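Local coordinates for hypothetical protein SA2161 (Staphylococcus aureus, PDB 1Y7R), which is of unknown function but is probably a GNAT-type acetyltransferase that transfers an acetyl group from acetyl-CoA, at residues A[8-11]-A[12-15]; A[88-91]-A[92-96]. The protein carries 4 engineered substitutions. All coordinates share one frame; numbering follows the deposited sequence.

Contact 1 (A[8-11]-A[12-15])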
loop_
_atom_site.group_PDB
_atom_site.type_symbol
_atom_site.label_atom_id
_atom_site.label_comp_id
_atom_site.label_asym_id
_atom_site.label_seq_id
_atom_site.Cartn_x
_atom_site.Cartn_y
_atom_site.Cartn_z
ATOM N N ILE A 8 -4.029 -16.938 9.331
ATOM C CA ILE A 8 -2.782 -16.839 8.556
ATOM C C ILE A 8 -2.692 -18.068 7.624
ATOM O O ILE A 8 -2.888 -19.207 8.079
ATOM C CB ILE A 8 -1.554 -16.780 9.521
ATOM C CG1 ILE A 8 -0.264 -16.381 8.768
ATOM C CG2 ILE A 8 -1.385 -18.130 10.299
ATOM C CD1 ILE A 8 0.871 -15.938 9.700
ATOM N N PRO A 9 -2.462 -17.845 6.304
ATOM C CA PRO A 9 -2.298 -18.956 5.356
ATOM C C PRO A 9 -0.939 -19.651 5.573
ATOM O O PRO A 9 -0.034 -19.050 6.137
ATOM C CB PRO A 9 -2.307 -18.255 3.983
ATOM C CG PRO A 9 -2.648 -16.849 4.227
ATOM C CD PRO A 9 -2.338 -16.530 5.645
ATOM N N THR A 10 -0.782 -20.907 5.146
ATOM C CA THR A 10 0.575 -21.462 5.125
ATOM C C THR A 10 1.375 -20.879 3.963
ATOM O O THR A 10 0.791 -20.385 3.010
ATOM C CB THR A 10 0.595 -22.995 5.011
ATOM O OG1 THR A 10 0.121 -23.399 3.716
ATOM C CG2 THR A 10 -0.238 -23.624 6.120
ATOM N N CYS A 11 2.710 -20.976 4.027
ATOM C CA CYS A 11 3.546 -20.438 2.963
ATOM C C CYS A 11 3.247 -21.188 1.688
ATOM O O CYS A 11 3.097 -20.574 0.632
ATOM C CB CYS A 11 5.032 -20.556 3.282
ATOM S SG CYS A 11 5.561 -19.352 4.518
ATOM N N GLU A 12 3.138 -22.516 1.784
ATOM C CA GLU A 12 2.842 -23.301 0.597
ATOM C C GLU A 12 1.520 -22.899 -0.032
ATOM O O GLU A 12 1.471 -22.703 -1.243
ATOM C CB GLU A 12 2.831 -24.808 0.899
ATOM C CG GLU A 12 2.365 -25.633 -0.320
ATOM C CD GLU A 12 2.720 -27.088 -0.235
ATOM O OE1 GLU A 12 3.093 -27.554 0.863
ATOM O OE2 GLU A 12 2.615 -27.781 -1.267
ATOM N N ASP A 13 0.459 -22.768 0.772
ATOM C CA ASP A 13 -0.889 -22.457 0.242
ATOM C C ASP A 13 -0.881 -21.072 -0.432
ATOM O O ASP A 13 -1.447 -20.881 -1.518
ATOM C CB ASP A 13 -1.948 -22.492 1.350
ATOM C CG ASP A 13 -2.430 -23.895 1.674
ATOM O OD1 ASP A 13 -3.227 -24.018 2.638
ATOM O OD2 ASP A 13 -2.062 -24.861 0.961
ATOM N N TYR A 14 -0.218 -20.114 0.211
ATOM C CA TYR A 14 -0.099 -18.761 -0.304
ATOM C C TYR A 14 0.589 -18.758 -1.654
ATOM O O TYR A 14 0.076 -18.217 -2.630
ATOM C CB TYR A 14 0.646 -17.861 0.692
ATOM C CG TYR A 14 1.011 -16.496 0.143
ATOM C CD1 TYR A 14 0.104 -15.455 0.208
ATOM C CD2 TYR A 14 2.282 -16.233 -0.404
ATOM C CE1 TYR A 14 0.407 -14.191 -0.265
ATOM C CE2 TYR A 14 2.593 -14.964 -0.896
ATOM C CZ TYR A 14 1.652 -13.951 -0.834
ATOM O OH TYR A 14 1.948 -12.688 -1.314
ATOM N N CYS A 15 1.781 -19.351 -1.701
ATOM C CA CYS A 15 2.562 -19.338 -2.920
ATOM C C CYS A 15 1.782 -20.066 -4.025
ATOM O O CYS A 15 1.748 -19.617 -5.185
ATOM C CB CYS A 15 3.904 -20.023 -2.671
ATOM S SG CYS A 15 4.991 -19.005 -1.633
HETATM O O HOH W 1 -3.623 -22.630 4.768
#
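Thr10 is the N-cap of helix 11-20. Its OG1 accepts from Asp13 N at 3.0 Å, with an N-H...O angle of 159°. The hydroxyl lies between the backbone N and the carbonyl carbon (chi1 68°), and this turns it toward the open amides of the turn. The cap and the backbone of the first turn make up the tight part. The Thr10 and Asp13 side chains cross obliquely there, with Asp13 CB 3.3 Å from Thr10 OG1. Tyr14 N donates to Thr10 O at 3.0 Å, and Cys15 N donates to Cys11 O at 2.9 Å. On the buried side Pro9 CB meets Tyr14 CB at 4.4 Å.

The exposed flank is looser. Water 1 donates to Asp13 OD1 at 2.6 Å and takes a weak bond from Thr10 N, so it links the carboxylate to the backbone just before the helix. The extended Glu12 chain leads away from the turn, its carboxylate near a bound phosphate ion.

Tyr14 leaves in another direction, and its OH is hydrogen-bonded to Asp68. Its side chain packs on Met53 and Arg55 of strand 49-58 and on Ala31 of helix 28-34, while Pro9 reaches Thr41 and Thr43 of strand 40-46.

Contact 2 (A[88-91]-A[92-96])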
loop_
_atom_site.group_PDB
_atom_site.type_symbol
_atom_site.label_atom_id
_atom_site.label_comp_id
_atom_site.label_asym_id
_atom_site.label_seq_id
_atom_site.Cartn_x
_atom_site.Cartn_y
_atom_site.Cartn_z
ATOM N N ILE A 88 -13.026 -7.997 3.066
ATOM C CA ILE A 88 -12.051 -6.905 3.159
ATOM C C ILE A 88 -12.734 -5.563 3.442
ATOM O O ILE A 88 -12.285 -4.792 4.308
ATOM C CB ILE A 88 -11.183 -6.846 1.878
ATOM C CG1 ILE A 88 -10.220 -8.023 1.867
ATOM C CG2 ILE A 88 -10.431 -5.527 1.765
ATOM C CD1 ILE A 88 -9.426 -8.087 0.601
HETATM N N MSE A 89 -13.839 -5.298 2.746
HETATM C CA MSE A 89 -14.537 -4.005 2.912
HETATM C C MSE A 89 -15.184 -3.890 4.286
HETATM O O MSE A 89 -15.267 -2.780 4.848
HETATM C CB MSE A 89 -15.560 -3.766 1.796
HETATM C CG MSE A 89 -14.946 -3.535 0.417
HETATM SE SE MSE A 89 -13.468 -2.198 0.383
HETATM C CE MSE A 89 -12.024 -3.298 0.702
ATOM N N LYS A 90 -15.646 -5.020 4.820
ATOM C CA LYS A 90 -16.051 -5.108 6.228
ATOM C C LYS A 90 -14.953 -4.757 7.255
ATOM O O LYS A 90 -15.198 -3.984 8.201
ATOM C CB LYS A 90 -16.682 -6.478 6.493
ATOM C CG LYS A 90 -17.184 -6.641 7.912
ATOM C CD LYS A 90 -18.052 -7.886 8.034
ATOM C CE LYS A 90 -19.508 -7.468 8.130
ATOM N NZ LYS A 90 -19.754 -6.194 7.377
ATOM N N TYR A 91 -13.756 -5.309 7.066
ATOM C CA TYR A 91 -12.604 -4.971 7.907
ATOM C C TYR A 91 -12.304 -3.469 7.832
ATOM O O TYR A 91 -12.187 -2.787 8.849
ATOM C CB TYR A 91 -11.370 -5.797 7.512
ATOM C CG TYR A 91 -10.161 -5.216 8.174
ATOM C CD1 TYR A 91 -9.321 -4.359 7.481
ATOM C CD2 TYR A 91 -9.940 -5.415 9.534
ATOM C CE1 TYR A 91 -8.230 -3.753 8.115
ATOM C CE2 TYR A 91 -8.844 -4.834 10.165
ATOM C CZ TYR A 91 -8.016 -3.998 9.453
ATOM O OH TYR A 91 -6.927 -3.406 10.070
ATOM N N ILE A 92 -12.214 -2.941 6.616
ATOM C CA ILE A 92 -11.823 -1.529 6.456
ATOM C C ILE A 92 -12.903 -0.591 7.031
ATOM O O ILE A 92 -12.568 0.384 7.705
ATOM C CB ILE A 92 -11.499 -1.198 4.995
ATOM C CG1 ILE A 92 -10.271 -2.016 4.542
ATOM C CG2 ILE A 92 -11.226 0.314 4.848
ATOM C CD1 ILE A 92 -9.964 -1.925 3.022
ATOM N N LYS A 93 -14.179 -0.940 6.842
ATOM C CA LYS A 93 -15.283 -0.127 7.386
ATOM C C LYS A 93 -15.186 0.015 8.903
ATOM O O LYS A 93 -15.552 1.069 9.448
ATOM C CB LYS A 93 -16.648 -0.715 6.974
ATOM C CG LYS A 93 -17.888 -0.069 7.652
ATOM C CD LYS A 93 -18.988 -1.104 7.954
ATOM C CE LYS A 93 -18.445 -2.285 8.809
ATOM N NZ LYS A 93 -19.497 -3.072 9.529
ATOM N N ASN A 94 -14.708 -1.014 9.587
ATOM C CA ASN A 94 -14.669 -0.981 11.041
ATOM C C ASN A 94 -13.457 -0.205 11.586
ATOM O O ASN A 94 -13.395 0.087 12.777
ATOM C CB ASN A 94 -14.731 -2.387 11.659
ATOM C CG ASN A 94 -16.156 -3.001 11.678
ATOM O OD1 ASN A 94 -16.692 -3.445 10.635
ATOM N ND2 ASN A 94 -16.750 -3.082 12.881
ATOM N N VAL A 95 -12.508 0.123 10.713
ATOM C CA VAL A 95 -11.294 0.876 11.110
ATOM C C VAL A 95 -11.151 2.264 10.445
ATOM O O VAL A 95 -10.449 3.149 10.955
ATOM C CB VAL A 95 -10.007 0.025 10.924
ATOM C CG1 VAL A 95 -10.119 -1.295 11.690
ATOM C CG2 VAL A 95 -9.723 -0.246 9.447
ATOM N N SER A 96 -11.829 2.456 9.321
ATOM C CA SER A 96 -11.725 3.689 8.537
ATOM C C SER A 96 -12.480 4.860 9.191
ATOM O O SER A 96 -13.448 4.656 9.893
ATOM C CB SER A 96 -12.282 3.425 7.151
ATOM O OG SER A 96 -11.570 4.157 6.192
#
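Ile92 gathers the apolar side chains of the last turns of helix 80-95. Its CD1 lies 3.8 Å from Ile88 CG2, and the two side chains run side by side in the same direction. CD1 also meets CE of Met89, modelled as selenomethionine, at 3.4 Å, tighter than usual for two carbons. The Met89 chain bends at chi2 (-48°) and chi3, which brings its methyl back to Ile92. The Tyr91 side chain crosses that of Ile92 at about a right angle, with Tyr91 CD1 3.9 Å from Ile92 CG1. One turn on, Val95 CG2 approaches Tyr91 CE1 obliquely at 4.0 Å.

This helix is the crossover of a beta-alpha-beta unit between parallel strands 63-71 and 101-107, within the GNAT fold. Ile88 rests on Ile66 and Ile69 of the first strand, and the Tyr91 ring stacks with Phe40. Ile92 packs on Tyr133 of the second subunit.

Among the backbone bonds, Ile92 N donates to Ile88 O, and Lys93 N donates to Met89 O at 2.9 Å. Further along the bonds weaken. Asn94 N is shared between Lys90 O and Tyr91 O, and Val95 N reaches Tyr91 O at 3.5 Å. Val95 N and Ser96 N both donate to Ile92 O.

On the charged, exposed side, Lys90 NZ and Lys93 NZ are 3.8 Å apart, a like-charge pair that is probably unfavourable.

How the contacts relate
Contact 1 opens helix 11-20, while contact 2 lies near the end of helix 80-95. Their centres are about 23 Å apart and their nearest atoms about 12 Å, so they do not touch. Strands 40-46 and 63-71 link them indirectly. Pro9 and Ile88 both pack on the first, and Asp68 and Ile66 lie on the second. Both contacts also reach the second subunit, through Tyr14 and Ile92. In GNAT enzymes the start of the helix equivalent to 80-95 usually faces the acetyl-CoA pyrophosphate, so contact 2 probably lies at the far end from that site. The phosphate ion near Glu12 in contact 1 probably comes from the crystallisation liquor.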